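Local atomic coordinates of restriction endonuclease S subunits (PDB entry 3OKG), a protein that probably binds DNA as the specificity (S) polypeptide that combines with M polypeptides in a type I restriction-modification methyltransferase. Residues 264-269 against 288-293; 90-95 against 162-167; 187-190 against 195-198; 56-61 against 66-71; 130-135 against 175-180. One frame throughout, in Å; residues are numbered along the deposited sequence.

Contact 1: residues 264-269 against 288-293; sequences ADFGDL and DVLISV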
# COMPACT_ATOMS: atom_id res chain seq x y z
N ALA A 264 24.72 5.50 7.43
CA ALA A 264 24.46 5.19 6.03
C ALA A 264 24.72 3.72 5.70
O ALA A 264 24.07 3.16 4.82
CB ALA A 264 25.27 6.10 5.11
N ASP A 265 25.66 3.11 6.41
CA ASP A 265 26.03 1.72 6.17
C ASP A 265 25.29 0.74 7.07
O ASP A 265 25.84 -0.28 7.48
CB ASP A 265 27.54 1.54 6.33
CG ASP A 265 28.34 2.60 5.61
OD1 ASP A 265 29.01 2.27 4.61
OD2 ASP A 265 28.30 3.78 6.03
N PHE A 266 24.03 1.05 7.38
CA PHE A 266 23.19 0.16 8.18
C PHE A 266 22.02 -0.33 7.34
O PHE A 266 21.57 0.37 6.44
CB PHE A 266 22.69 0.89 9.43
CG PHE A 266 23.70 0.96 10.54
CD1 PHE A 266 24.93 0.34 10.41
CD2 PHE A 266 23.42 1.65 11.71
CE1 PHE A 266 25.86 0.41 11.43
CE2 PHE A 266 24.34 1.71 12.73
CZ PHE A 266 25.57 1.09 12.59
N GLY A 267 21.52 -1.52 7.64
CA GLY A 267 20.43 -2.08 6.86
C GLY A 267 19.28 -2.11 7.84
O GLY A 267 19.35 -1.50 8.91
N ASP A 268 18.22 -2.81 7.45
CA ASP A 268 17.05 -2.92 8.31
C ASP A 268 17.36 -3.32 9.75
O ASP A 268 16.95 -2.64 10.68
CB ASP A 268 16.02 -3.87 7.71
CG ASP A 268 15.48 -3.38 6.36
OD1 ASP A 268 15.45 -2.15 6.13
OD2 ASP A 268 15.07 -4.23 5.54
N LEU A 269 18.07 -4.44 9.91
CA LEU A 269 18.51 -4.91 11.22
C LEU A 269 20.03 -5.03 11.28
O LEU A 269 20.64 -4.73 12.30
CB LEU A 269 17.91 -6.27 11.56
CG LEU A 269 16.40 -6.46 11.56
CD1 LEU A 269 16.08 -7.90 11.93
CD2 LEU A 269 15.71 -5.49 12.51
N ASP A 288 26.98 -7.81 18.99
CA ASP A 288 27.13 -6.41 19.35
C ASP A 288 26.14 -5.49 18.66
O ASP A 288 25.83 -5.66 17.48
CB ASP A 288 28.51 -5.87 19.01
CG ASP A 288 29.63 -6.73 19.55
OD1 ASP A 288 29.36 -7.60 20.40
OD2 ASP A 288 30.78 -6.55 19.09
N VAL A 289 25.68 -4.51 19.41
CA VAL A 289 24.76 -3.51 18.90
C VAL A 289 25.58 -2.38 18.33
O VAL A 289 26.59 -1.98 18.92
CB VAL A 289 23.85 -3.00 20.06
CG1 VAL A 289 23.00 -1.82 19.60
CG2 VAL A 289 22.96 -4.15 20.57
N LEU A 290 25.18 -1.88 17.16
CA LEU A 290 25.88 -0.76 16.55
C LEU A 290 25.01 0.46 16.73
O LEU A 290 23.79 0.38 16.63
CB LEU A 290 26.13 -1.01 15.04
CG LEU A 290 26.85 -2.31 14.65
CD1 LEU A 290 26.81 -2.53 13.15
CD2 LEU A 290 28.29 -2.32 15.15
N ILE A 291 25.63 1.60 17.00
CA ILE A 291 24.85 2.82 17.21
C ILE A 291 25.52 3.99 16.52
O ILE A 291 26.74 4.06 16.48
CB ILE A 291 24.65 3.10 18.71
CG1 ILE A 291 23.70 4.27 18.93
CG2 ILE A 291 25.99 3.33 19.40
CD1 ILE A 291 23.08 4.28 20.31
N SER A 292 24.73 4.89 15.94
CA SER A 292 25.26 6.03 15.22
C SER A 292 25.65 7.10 16.21
O SER A 292 24.86 7.49 17.04
CB SER A 292 24.23 6.59 14.24
OG SER A 292 24.69 7.81 13.67
N VAL A 293 26.89 7.59 16.12
CA VAL A 293 27.36 8.60 17.07
C VAL A 293 27.63 9.92 16.36
O VAL A 293 28.19 10.85 16.96
CB VAL A 293 28.62 8.13 17.81
CG1 VAL A 293 28.28 6.99 18.76
CG2 VAL A 293 29.71 7.68 16.81
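F266 and L290 join the loop between strands 257-260 and 276-277 to the antiparallel sheet that contains strand 289-292, inside the second DNA specificity domain. Apolar packing carries the contact. The F266 ring reaches from the loop toward the strand with its far end leading: CZ lies 3.3 Å from L290 CB, while CE1 lies 3.5 Å from L290 CD1. The two side chains cross obliquely. In the leucine, chi1 (-54°) sets CG beside the backbone N, and the extended chi2 (170°) then carries CD1 to CE1. L313, P271 and N301 also touch the phenylalanine, and A315 and P271 pack on L290.

Polar bonds between the two segments are absent. Instead each is pinned to the neighbouring strand 300-302, since L290 pairs through its backbone with N301 and L269 with V302. Beyond the leucine, the backbone comes near the edge of the aromatic ring, close to its plane, where I291 N stands 4.4 Å from F266 CZ.

Contact 2: residues 90-95 against 162-167; sequences VIFATT and NDVYNT. With SO4 (sulfate ion), chain F.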
# COMPACT_ATOMS: atom_id res chain seq x y z
N VAL A 90 -24.22 3.19 -18.26
CA VAL A 90 -22.85 2.99 -17.87
C VAL A 90 -22.00 3.80 -18.82
O VAL A 90 -22.20 3.73 -20.04
CB VAL A 90 -22.48 1.48 -17.94
CG1 VAL A 90 -20.97 1.28 -17.72
CG2 VAL A 90 -23.31 0.69 -16.91
N ILE A 91 -21.05 4.57 -18.30
CA ILE A 91 -20.12 5.26 -19.20
C ILE A 91 -18.75 4.64 -19.04
O ILE A 91 -18.28 4.40 -17.95
CB ILE A 91 -20.09 6.78 -18.93
CG1 ILE A 91 -19.85 7.04 -17.44
CG2 ILE A 91 -21.45 7.38 -19.26
CD1 ILE A 91 -19.61 8.55 -17.11
N PHE A 92 -18.10 4.39 -20.17
CA PHE A 92 -16.89 3.56 -20.20
C PHE A 92 -15.85 4.31 -21.05
O PHE A 92 -16.05 4.49 -22.25
CB PHE A 92 -17.27 2.24 -20.91
CG PHE A 92 -16.13 1.28 -21.06
CD1 PHE A 92 -15.99 0.20 -20.21
CD2 PHE A 92 -15.19 1.46 -22.09
CE1 PHE A 92 -14.95 -0.69 -20.36
CE2 PHE A 92 -14.14 0.57 -22.24
CZ PHE A 92 -14.02 -0.51 -21.37
N ALA A 93 -14.79 4.81 -20.43
CA ALA A 93 -13.82 5.62 -21.18
C ALA A 93 -13.14 4.75 -22.22
O ALA A 93 -12.70 3.65 -21.90
CB ALA A 93 -12.79 6.23 -20.25
N THR A 94 -13.06 5.23 -23.47
CA THR A 94 -12.39 4.47 -24.51
C THR A 94 -10.88 4.74 -24.54
O THR A 94 -10.14 3.95 -25.08
CB THR A 94 -13.02 4.68 -25.89
OG1 THR A 94 -13.10 6.09 -26.18
CG2 THR A 94 -14.41 4.07 -25.90
N THR A 95 -10.45 5.84 -23.94
CA THR A 95 -9.02 6.10 -23.73
C THR A 95 -8.51 5.36 -22.49
O THR A 95 -9.21 5.30 -21.48
CB THR A 95 -8.80 7.60 -23.54
OG1 THR A 95 -9.03 8.27 -24.79
CG2 THR A 95 -7.37 7.90 -23.07
N ASN A 162 -17.77 1.29 -30.89
CA ASN A 162 -18.16 -0.03 -31.47
C ASN A 162 -17.31 -1.20 -30.95
O ASN A 162 -17.82 -2.29 -30.75
CB ASN A 162 -18.13 0.01 -33.01
CG ASN A 162 -19.28 0.80 -33.57
OD1 ASN A 162 -20.32 0.94 -32.92
ND2 ASN A 162 -19.11 1.34 -34.77
N ASP A 163 -16.02 -0.95 -30.72
CA ASP A 163 -15.16 -2.00 -30.16
C ASP A 163 -15.74 -2.44 -28.81
O ASP A 163 -15.81 -3.63 -28.49
CB ASP A 163 -13.74 -1.45 -29.91
CG ASP A 163 -12.93 -1.24 -31.19
OD1 ASP A 163 -13.37 -1.69 -32.26
OD2 ASP A 163 -11.86 -0.60 -31.10
N VAL A 164 -16.13 -1.48 -27.99
CA VAL A 164 -16.71 -1.83 -26.69
C VAL A 164 -18.04 -2.59 -26.86
O VAL A 164 -18.26 -3.63 -26.23
CB VAL A 164 -16.87 -0.56 -25.82
CG1 VAL A 164 -17.52 -0.91 -24.44
CG2 VAL A 164 -15.50 0.16 -25.63
N TYR A 165 -18.92 -2.08 -27.71
CA TYR A 165 -20.21 -2.73 -27.91
C TYR A 165 -20.02 -4.16 -28.45
O TYR A 165 -20.87 -5.01 -28.26
CB TYR A 165 -21.11 -1.95 -28.87
CG TYR A 165 -21.53 -0.57 -28.40
CD1 TYR A 165 -22.04 -0.38 -27.10
CD2 TYR A 165 -21.45 0.51 -29.25
CE1 TYR A 165 -22.44 0.90 -26.67
CE2 TYR A 165 -21.86 1.77 -28.84
CZ TYR A 165 -22.36 1.97 -27.55
OH TYR A 165 -22.74 3.25 -27.16
N ASN A 166 -18.90 -4.41 -29.12
CA ASN A 166 -18.67 -5.73 -29.72
C ASN A 166 -18.14 -6.78 -28.77
O ASN A 166 -18.07 -7.97 -29.11
CB ASN A 166 -17.72 -5.60 -30.94
CG ASN A 166 -18.43 -5.03 -32.15
OD1 ASN A 166 -19.66 -5.08 -32.24
ND2 ASN A 166 -17.66 -4.47 -33.09
N THR A 167 -17.76 -6.36 -27.56
CA THR A 167 -17.18 -7.32 -26.63
C THR A 167 -18.23 -8.34 -26.22
O THR A 167 -19.41 -8.02 -26.20
CB THR A 167 -16.54 -6.64 -25.37
OG1 THR A 167 -17.55 -5.96 -24.61
CG2 THR A 167 -15.39 -5.67 -25.76
S SO4 F . -15.85 1.82 -35.97
O1 SO4 F . -16.36 3.01 -35.29
O2 SO4 F . -16.90 1.26 -36.84
O3 SO4 F . -14.65 2.21 -36.73
O4 SO4 F . -15.49 0.81 -34.98
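V164 O, on the helix that faces F92, accepts two bonds from T167: the hydroxyl OG1 at 2.9 Å, lying in the carbonyl plane, and the backbone N at 3.1 Å. Together they tie T167 back to V164, three residues earlier. The same valine supplies the apolar contact. Its CG1 sits over one face of the F92 ring, 4.2 Å from the centroid and 17° off the normal, a CH-pi contact displaced toward the rim. CG2 instead meets CE2 of that ring at 3.7 Å and also approaches T94 CG2 at 4.1 Å. Helix 161-165 is thereby packed on the central strand of the three-stranded antiparallel sheet 102-104, 90-93, 118-121 of the first specificity domain. With OG1 between the backbone N and the carbonyl carbon (chi1 53°), the T94 methyl lies anti to the carbonyl carbon and is turned to the valine, while OG1 bonds G117 O. At the helix's outer side, N162 ND2 donates to O2 of a sulfate at 3.0 Å, and T160 OG1 holds the same ion.

Contact 3: residues 187-190 against 195-198; sequences LMER and RRLR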
# COMPACT_ATOMS: atom_id res chain seq x y z
N LEU A 187 -19.70 -7.92 -0.90
CA LEU A 187 -18.31 -8.34 -0.79
C LEU A 187 -17.34 -7.16 -0.79
O LEU A 187 -16.41 -7.11 0.01
CB LEU A 187 -17.94 -9.30 -1.93
CG LEU A 187 -17.75 -10.80 -1.73
CD1 LEU A 187 -18.39 -11.31 -0.46
CD2 LEU A 187 -18.26 -11.57 -2.97
N MET A 188 -17.55 -6.20 -1.70
CA MET A 188 -16.67 -5.03 -1.76
C MET A 188 -16.77 -4.22 -0.44
O MET A 188 -15.76 -3.73 0.08
CB MET A 188 -16.99 -4.15 -2.99
CG MET A 188 -16.63 -4.82 -4.34
SD MET A 188 -17.23 -3.98 -5.85
N GLU A 189 -17.97 -4.08 0.10
CA GLU A 189 -18.11 -3.38 1.37
C GLU A 189 -17.33 -4.10 2.49
O GLU A 189 -16.71 -3.48 3.35
CB GLU A 189 -19.57 -3.21 1.76
CG GLU A 189 -19.79 -2.54 3.11
CD GLU A 189 -19.19 -1.14 3.24
OE1 GLU A 189 -19.03 -0.41 2.23
OE2 GLU A 189 -18.89 -0.76 4.39
N ARG A 190 -17.34 -5.42 2.49
CA ARG A 190 -16.55 -6.13 3.51
C ARG A 190 -15.07 -5.84 3.37
O ARG A 190 -14.32 -5.74 4.36
CB ARG A 190 -16.82 -7.63 3.43
CG ARG A 190 -18.27 -7.95 3.71
CD ARG A 190 -18.42 -9.42 4.04
NE ARG A 190 -18.87 -10.23 2.93
CZ ARG A 190 -20.04 -10.85 2.90
NH1 ARG A 190 -20.39 -11.57 1.85
NH2 ARG A 190 -20.86 -10.76 3.95
N ARG A 195 -10.33 -3.07 5.83
CA ARG A 195 -9.31 -2.02 5.79
C ARG A 195 -9.40 -1.08 6.97
O ARG A 195 -8.37 -0.76 7.57
CB ARG A 195 -9.36 -1.22 4.47
CG ARG A 195 -9.37 -2.08 3.26
CD ARG A 195 -9.18 -1.27 1.99
NE ARG A 195 -7.77 -1.02 1.77
CZ ARG A 195 -7.18 0.14 1.98
NH1 ARG A 195 -7.90 1.18 2.40
NH2 ARG A 195 -5.88 0.26 1.76
N ARG A 196 -10.62 -0.65 7.30
CA ARG A 196 -10.86 0.24 8.44
C ARG A 196 -10.45 -0.42 9.74
O ARG A 196 -9.81 0.19 10.60
CB ARG A 196 -12.33 0.63 8.56
CG ARG A 196 -12.75 1.74 7.64
CD ARG A 196 -14.29 1.76 7.43
NE ARG A 196 -14.52 2.40 6.13
CZ ARG A 196 -15.56 2.19 5.34
NH1 ARG A 196 -16.51 1.33 5.69
NH2 ARG A 196 -15.62 2.82 4.18
N LEU A 197 -10.83 -1.68 9.88
CA LEU A 197 -10.50 -2.44 11.07
C LEU A 197 -8.98 -2.50 11.25
O LEU A 197 -8.47 -2.30 12.35
CB LEU A 197 -11.06 -3.85 10.93
CG LEU A 197 -10.98 -4.67 12.22
CD1 LEU A 197 -11.80 -4.02 13.34
CD2 LEU A 197 -11.46 -6.11 11.92
N ARG A 198 -8.28 -2.80 10.15
CA ARG A 198 -6.83 -2.89 10.16
C ARG A 198 -6.24 -1.58 10.64
O ARG A 198 -5.39 -1.55 11.53
CB ARG A 198 -6.30 -3.24 8.77
CG ARG A 198 -4.82 -3.59 8.73
CD ARG A 198 -4.56 -4.78 7.83
NE ARG A 198 -5.40 -4.76 6.64
CZ ARG A 198 -5.93 -5.84 6.08
NH1 ARG A 198 -5.71 -7.04 6.60
NH2 ARG A 198 -6.69 -5.73 4.99
O HOH W 1 -17.60 1.99 2.47
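A bend at chi2 (59°) brings E189 to R196: its first torsion carries CG trans to the backbone N, and the bend then swings the carboxylate forward, toward the C-terminal end, although the side chain sets out away from its partner. R196 comes to meet it with its chain extended from CG to NE. Seven residues, about two turns, separate the pair on the long helix 174-216, in its predicted coiled-coil part, so the two side chains rise from the same outer side. On the inner side, the helix packs antiparallel to helix 392-407: L187 and M188 touch I403, and R195 makes a salt bridge to E395.

Outside, the salt bridge is loose. OE2 of E189 approaches NH1 of R196 at 3.4 Å, near the guanidinium plane and at its edge, in a weak, well bent hydrogen bond (139° at the hydrogen). The charged planes are turned 38° apart, and the side chains cross at about a right angle. A water closes the second half of the bridge. It donates to OE1 of E189 at 2.8 Å and accepts from R196 NH2 at 2.7 Å, lying at the edge of the guanidinium and in its plane.

Contact 4: residues 56-61 against 66-71; sequences ISAIDS and IVSPKE. With SO4 (sulfate ion), chain D.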
# COMPACT_ATOMS: atom_id res chain seq x y z
N ILE A 56 -13.63 12.64 -17.84
CA ILE A 56 -12.84 11.59 -17.21
C ILE A 56 -12.44 11.97 -15.79
O ILE A 56 -12.52 11.15 -14.88
CB ILE A 56 -11.57 11.28 -18.03
CG1 ILE A 56 -11.94 10.76 -19.42
CG2 ILE A 56 -10.70 10.27 -17.29
CD1 ILE A 56 -12.93 9.61 -19.39
N SER A 57 -12.02 13.21 -15.61
CA SER A 57 -11.61 13.69 -14.30
C SER A 57 -12.74 13.59 -13.27
O SER A 57 -12.46 13.55 -12.07
CB SER A 57 -11.06 15.13 -14.38
OG SER A 57 -12.13 16.06 -14.29
N ALA A 58 -14.00 13.54 -13.72
CA ALA A 58 -15.14 13.48 -12.80
C ALA A 58 -15.29 12.13 -12.10
O ALA A 58 -16.05 11.99 -11.14
CB ALA A 58 -16.45 13.81 -13.54
N ILE A 59 -14.58 11.13 -12.61
CA ILE A 59 -14.72 9.76 -12.13
C ILE A 59 -13.62 9.36 -11.14
O ILE A 59 -12.42 9.59 -11.39
CB ILE A 59 -14.74 8.76 -13.31
CG1 ILE A 59 -15.97 9.04 -14.19
CG2 ILE A 59 -14.77 7.29 -12.82
CD1 ILE A 59 -16.26 7.98 -15.22
N ASP A 60 -14.04 8.71 -10.06
CA ASP A 60 -13.13 8.00 -9.16
C ASP A 60 -12.98 6.58 -9.72
O ASP A 60 -13.89 5.75 -9.59
CB ASP A 60 -13.71 7.95 -7.73
CG ASP A 60 -12.84 7.13 -6.78
OD1 ASP A 60 -11.85 6.53 -7.24
OD2 ASP A 60 -13.14 7.08 -5.57
N SER A 61 -11.83 6.30 -10.32
CA SER A 61 -11.69 5.04 -11.06
C SER A 61 -11.54 3.87 -10.11
O SER A 61 -11.71 2.72 -10.49
CB SER A 61 -10.47 5.08 -12.00
OG SER A 61 -9.27 5.15 -11.25
N ILE A 66 -19.08 8.48 -10.34
CA ILE A 66 -18.98 9.86 -10.78
C ILE A 66 -19.00 10.72 -9.49
O ILE A 66 -20.02 10.78 -8.81
CB ILE A 66 -20.15 10.24 -11.66
CG1 ILE A 66 -20.11 9.44 -12.98
CG2 ILE A 66 -20.12 11.75 -11.99
CD1 ILE A 66 -21.45 9.41 -13.66
N VAL A 67 -17.88 11.34 -9.16
CA VAL A 67 -17.81 12.09 -7.90
C VAL A 67 -17.56 13.58 -8.06
O VAL A 67 -17.77 14.32 -7.11
CB VAL A 67 -16.74 11.52 -6.92
CG1 VAL A 67 -17.04 10.03 -6.57
CG2 VAL A 67 -15.35 11.69 -7.49
N SER A 68 -17.07 14.01 -9.21
CA SER A 68 -16.80 15.46 -9.35
C SER A 68 -17.16 16.05 -10.72
O SER A 68 -16.31 16.57 -11.43
CB SER A 68 -15.36 15.78 -8.95
OG SER A 68 -14.44 15.01 -9.70
N PRO A 69 -18.43 15.97 -11.08
CA PRO A 69 -18.85 16.57 -12.35
C PRO A 69 -18.95 18.08 -12.15
O PRO A 69 -19.01 18.54 -11.00
CB PRO A 69 -20.24 16.00 -12.54
CG PRO A 69 -20.75 15.84 -11.12
CD PRO A 69 -19.55 15.28 -10.40
N LYS A 70 -18.94 18.84 -13.23
CA LYS A 70 -18.92 20.29 -13.12
C LYS A 70 -20.14 20.87 -13.78
O LYS A 70 -20.50 20.44 -14.86
CB LYS A 70 -17.66 20.88 -13.77
CG LYS A 70 -17.48 22.38 -13.44
CD LYS A 70 -16.69 23.15 -14.48
CE LYS A 70 -15.19 23.14 -14.21
NZ LYS A 70 -14.47 24.02 -15.17
N GLU A 71 -20.78 21.86 -13.15
CA GLU A 71 -21.91 22.49 -13.78
C GLU A 71 -21.37 23.62 -14.65
O GLU A 71 -20.62 24.48 -14.18
CB GLU A 71 -22.95 22.98 -12.76
CG GLU A 71 -24.25 23.42 -13.43
CD GLU A 71 -25.46 23.22 -12.54
OE1 GLU A 71 -25.28 22.87 -11.36
OE2 GLU A 71 -26.59 23.41 -13.03
S SO4 D . -12.14 13.89 -21.33
O1 SO4 D . -12.73 14.35 -22.58
O2 SO4 D . -13.16 13.14 -20.58
O3 SO4 D . -11.05 12.96 -21.62
O4 SO4 D . -11.68 15.02 -20.56
O HOH W 2 -12.70 16.72 -11.40
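I59 and I66 face each other across a small antiparallel beta hairpin, strands 59-60 and 65-66, as a non-hydrogen-bonded pair whose side chains lie on the same face of the sheet. Their CG1 atoms are 4.3 Å apart, and both residues also pack on I91 of strand 90-93. Beside them the small A58 is largely enclosed, its CB 4.5 Å from I66 CG2. Farther toward solvent, D60 CB and V67 CG2 meet at 4.1 Å, while D60 OD1 turns to T62 N within the hairpin's own connection.

The backbone grip centres on A58 O, which takes two donors in succession, an irregularity resembling a beta bulge. V67 N bonds at 2.8 Å, nearly in line with the carbonyl (C=O...N 172°), whereas S68 N comes at 3.0 Å from a tilted direction. Farther out, a water links the two serines, 3.0 Å from both S57 OG and S68 OG. It donates to the former, which is bonded to D55 OD1 as well. At the start of the 3-10 segment 56-58, a sulfate also held by R80 and S115 accepts through its O2 from I56 N at 2.8 Å.

Contact 5: residues 130-135 against 175-180; sequences PEFLFH and EEQRRI. With SO4 (sulfate ion), chain E.
Q177 lies across one face of the F132 ring, its CG 3.7 Å from the centroid and only 12° off the normal, a CH-pi contact over the middle of the ring. The amide follows along the same side, with OE1 3.4 Å from F132 CB and the amide plane turned 41° from that of the ring. I180, one turn farther along its helix, adds CD1 at 4.1 Å from F132 CE1. The phenylalanine points its ring at this helix because CG stands trans to the backbone N (chi1 -174°).

Behind this first shell, the buried glutamine amide is fixed by three bonds: OE1 accepts from E129 N, just ahead of helix 130-137, while NE2 donates to P172 O and F127 O. These bonds settle the rotation of the amide. The packing ties helix 130-137 of the first specificity domain to the start of the long helix 174-216, predicted to begin as coiled coil. F408, from the C-terminal end of the chain, meets the F132 ring with planes about perpendicular, and H135 NE2 bonds E185 OE2 farther along the long helix.

On the outer side, R178 makes a salt bridge with E129 through NH1, and its NH2 donates in plane to O3 of a sulfate at 2.6 Å. R179 NH1 forms salt bridges with E176 OE2, at 2.8 Å in a bent, weak bond, and with the L412 carboxylate.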
# COMPACT_ATOMS: atom_id res chain seq x y z
N PRO A 130 -28.95 -2.32 -15.49
CA PRO A 130 -27.84 -1.34 -15.53
C PRO A 130 -26.72 -1.67 -14.53
O PRO A 130 -25.55 -1.57 -14.88
CB PRO A 130 -28.52 -0.01 -15.16
CG PRO A 130 -29.96 -0.16 -15.70
CD PRO A 130 -30.28 -1.67 -15.58
N GLU A 131 -27.06 -2.04 -13.31
CA GLU A 131 -26.03 -2.27 -12.30
C GLU A 131 -25.20 -3.50 -12.66
O GLU A 131 -24.00 -3.57 -12.32
CB GLU A 131 -26.67 -2.48 -10.91
CG GLU A 131 -27.27 -1.21 -10.27
CD GLU A 131 -28.59 -0.73 -10.90
OE1 GLU A 131 -29.00 0.41 -10.56
OE2 GLU A 131 -29.24 -1.46 -11.72
N PHE A 132 -25.85 -4.46 -13.32
CA PHE A 132 -25.13 -5.66 -13.78
C PHE A 132 -24.16 -5.27 -14.88
O PHE A 132 -22.99 -5.65 -14.85
CB PHE A 132 -26.11 -6.76 -14.23
CG PHE A 132 -25.42 -8.06 -14.56
CD1 PHE A 132 -25.04 -8.93 -13.55
CD2 PHE A 132 -25.13 -8.39 -15.88
CE1 PHE A 132 -24.40 -10.13 -13.85
CE2 PHE A 132 -24.49 -9.59 -16.19
CZ PHE A 132 -24.12 -10.46 -15.18
N LEU A 133 -24.62 -4.49 -15.86
CA LEU A 133 -23.69 -3.99 -16.89
C LEU A 133 -22.51 -3.18 -16.31
O LEU A 133 -21.37 -3.29 -16.77
CB LEU A 133 -24.42 -3.16 -17.97
CG LEU A 133 -25.51 -3.92 -18.75
CD1 LEU A 133 -26.00 -3.05 -19.90
CD2 LEU A 133 -24.96 -5.25 -19.32
N PHE A 134 -22.80 -2.34 -15.32
CA PHE A 134 -21.75 -1.54 -14.69
C PHE A 134 -20.65 -2.48 -14.17
O PHE A 134 -19.48 -2.32 -14.50
CB PHE A 134 -22.35 -0.77 -13.50
CG PHE A 134 -21.32 -0.18 -12.58
CD1 PHE A 134 -20.31 0.65 -13.07
CD2 PHE A 134 -21.36 -0.44 -11.22
CE1 PHE A 134 -19.36 1.24 -12.21
CE2 PHE A 134 -20.39 0.13 -10.35
CZ PHE A 134 -19.38 0.96 -10.88
N HIS A 135 -21.04 -3.44 -13.33
CA HIS A 135 -20.01 -4.31 -12.73
C HIS A 135 -19.30 -5.18 -13.75
O HIS A 135 -18.09 -5.36 -13.71
CB HIS A 135 -20.63 -5.17 -11.63
CG HIS A 135 -20.94 -4.39 -10.40
ND1 HIS A 135 -19.95 -3.86 -9.60
CD2 HIS A 135 -22.12 -4.06 -9.82
CE1 HIS A 135 -20.51 -3.23 -8.58
NE2 HIS A 135 -21.82 -3.33 -8.69
N GLU A 175 -33.26 -11.76 -12.96
CA GLU A 175 -33.35 -11.96 -11.52
C GLU A 175 -31.98 -12.33 -10.92
O GLU A 175 -31.60 -11.85 -9.84
CB GLU A 175 -34.37 -13.07 -11.20
CG GLU A 175 -34.68 -13.19 -9.71
CD GLU A 175 -35.82 -14.18 -9.42
OE1 GLU A 175 -36.10 -15.04 -10.29
OE2 GLU A 175 -36.41 -14.11 -8.32
N GLU A 176 -31.25 -13.21 -11.62
CA GLU A 176 -29.91 -13.59 -11.16
C GLU A 176 -28.93 -12.42 -11.30
O GLU A 176 -28.05 -12.26 -10.47
CB GLU A 176 -29.41 -14.82 -11.94
CG GLU A 176 -28.01 -15.35 -11.50
CD GLU A 176 -27.99 -15.90 -10.08
OE1 GLU A 176 -29.07 -16.16 -9.50
OE2 GLU A 176 -26.90 -16.08 -9.51
N GLN A 177 -29.08 -11.58 -12.33
CA GLN A 177 -28.24 -10.38 -12.42
C GLN A 177 -28.39 -9.54 -11.17
O GLN A 177 -27.39 -9.03 -10.63
CB GLN A 177 -28.57 -9.53 -13.67
CG GLN A 177 -28.33 -10.24 -15.02
CD GLN A 177 -28.74 -9.36 -16.19
OE1 GLN A 177 -28.63 -8.14 -16.12
NE2 GLN A 177 -29.25 -9.97 -17.24
N ARG A 178 -29.62 -9.33 -10.72
CA ARG A 178 -29.82 -8.50 -9.53
C ARG A 178 -29.20 -9.15 -8.29
O ARG A 178 -28.64 -8.48 -7.41
CB ARG A 178 -31.32 -8.22 -9.31
CG ARG A 178 -31.92 -7.38 -10.46
CD ARG A 178 -33.31 -6.88 -10.12
NE ARG A 178 -34.23 -7.99 -9.95
CZ ARG A 178 -34.90 -8.57 -10.94
NH1 ARG A 178 -34.74 -8.15 -12.19
NH2 ARG A 178 -35.73 -9.57 -10.66
N ARG A 179 -29.28 -10.47 -8.22
CA ARG A 179 -28.70 -11.18 -7.08
C ARG A 179 -27.18 -11.03 -7.08
O ARG A 179 -26.56 -10.74 -6.05
CB ARG A 179 -29.05 -12.66 -7.17
CG ARG A 179 -28.57 -13.42 -5.97
CD ARG A 179 -28.69 -14.93 -6.17
NE ARG A 179 -27.84 -15.62 -5.22
CZ ARG A 179 -26.65 -16.13 -5.52
NH1 ARG A 179 -26.19 -16.05 -6.76
NH2 ARG A 179 -25.94 -16.73 -4.58
N ILE A 180 -26.58 -11.24 -8.24
CA ILE A 180 -25.13 -11.05 -8.37
C ILE A 180 -24.68 -9.63 -8.02
O ILE A 180 -23.67 -9.45 -7.38
CB ILE A 180 -24.66 -11.42 -9.79
CG1 ILE A 180 -24.83 -12.93 -10.00
CG2 ILE A 180 -23.16 -10.97 -10.01
CD1 ILE A 180 -24.66 -13.41 -11.43
S SO4 E . -36.81 -9.80 -7.24
O1 SO4 E . -38.12 -9.23 -7.58
O2 SO4 E . -36.97 -10.69 -6.09
O3 SO4 E . -36.32 -10.58 -8.38
O4 SO4 E . -35.85 -8.76 -6.88

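From the N terminus, contact 4 comes first and closes a short hairpin. Contact 2 then spans 66 residues, bringing strand 90-93 to helix 161-165, and contact 5 crosses it, since 130-135 falls inside that loop and 175-180 beyond it. These three form one cluster in the first specificity domain, where contact 2 touches both others through strand 90-93: A93 packs on I56 of contact 4, and V90 on the helix backbone of contact 5. The helix entered at 175-180 runs on through contact 3, a local bridge within it. Contact 1 closes an 18-residue loop in the second specificity domain, its centre about 55 Å from that of contact 2, on the opposite side of the chain's centre.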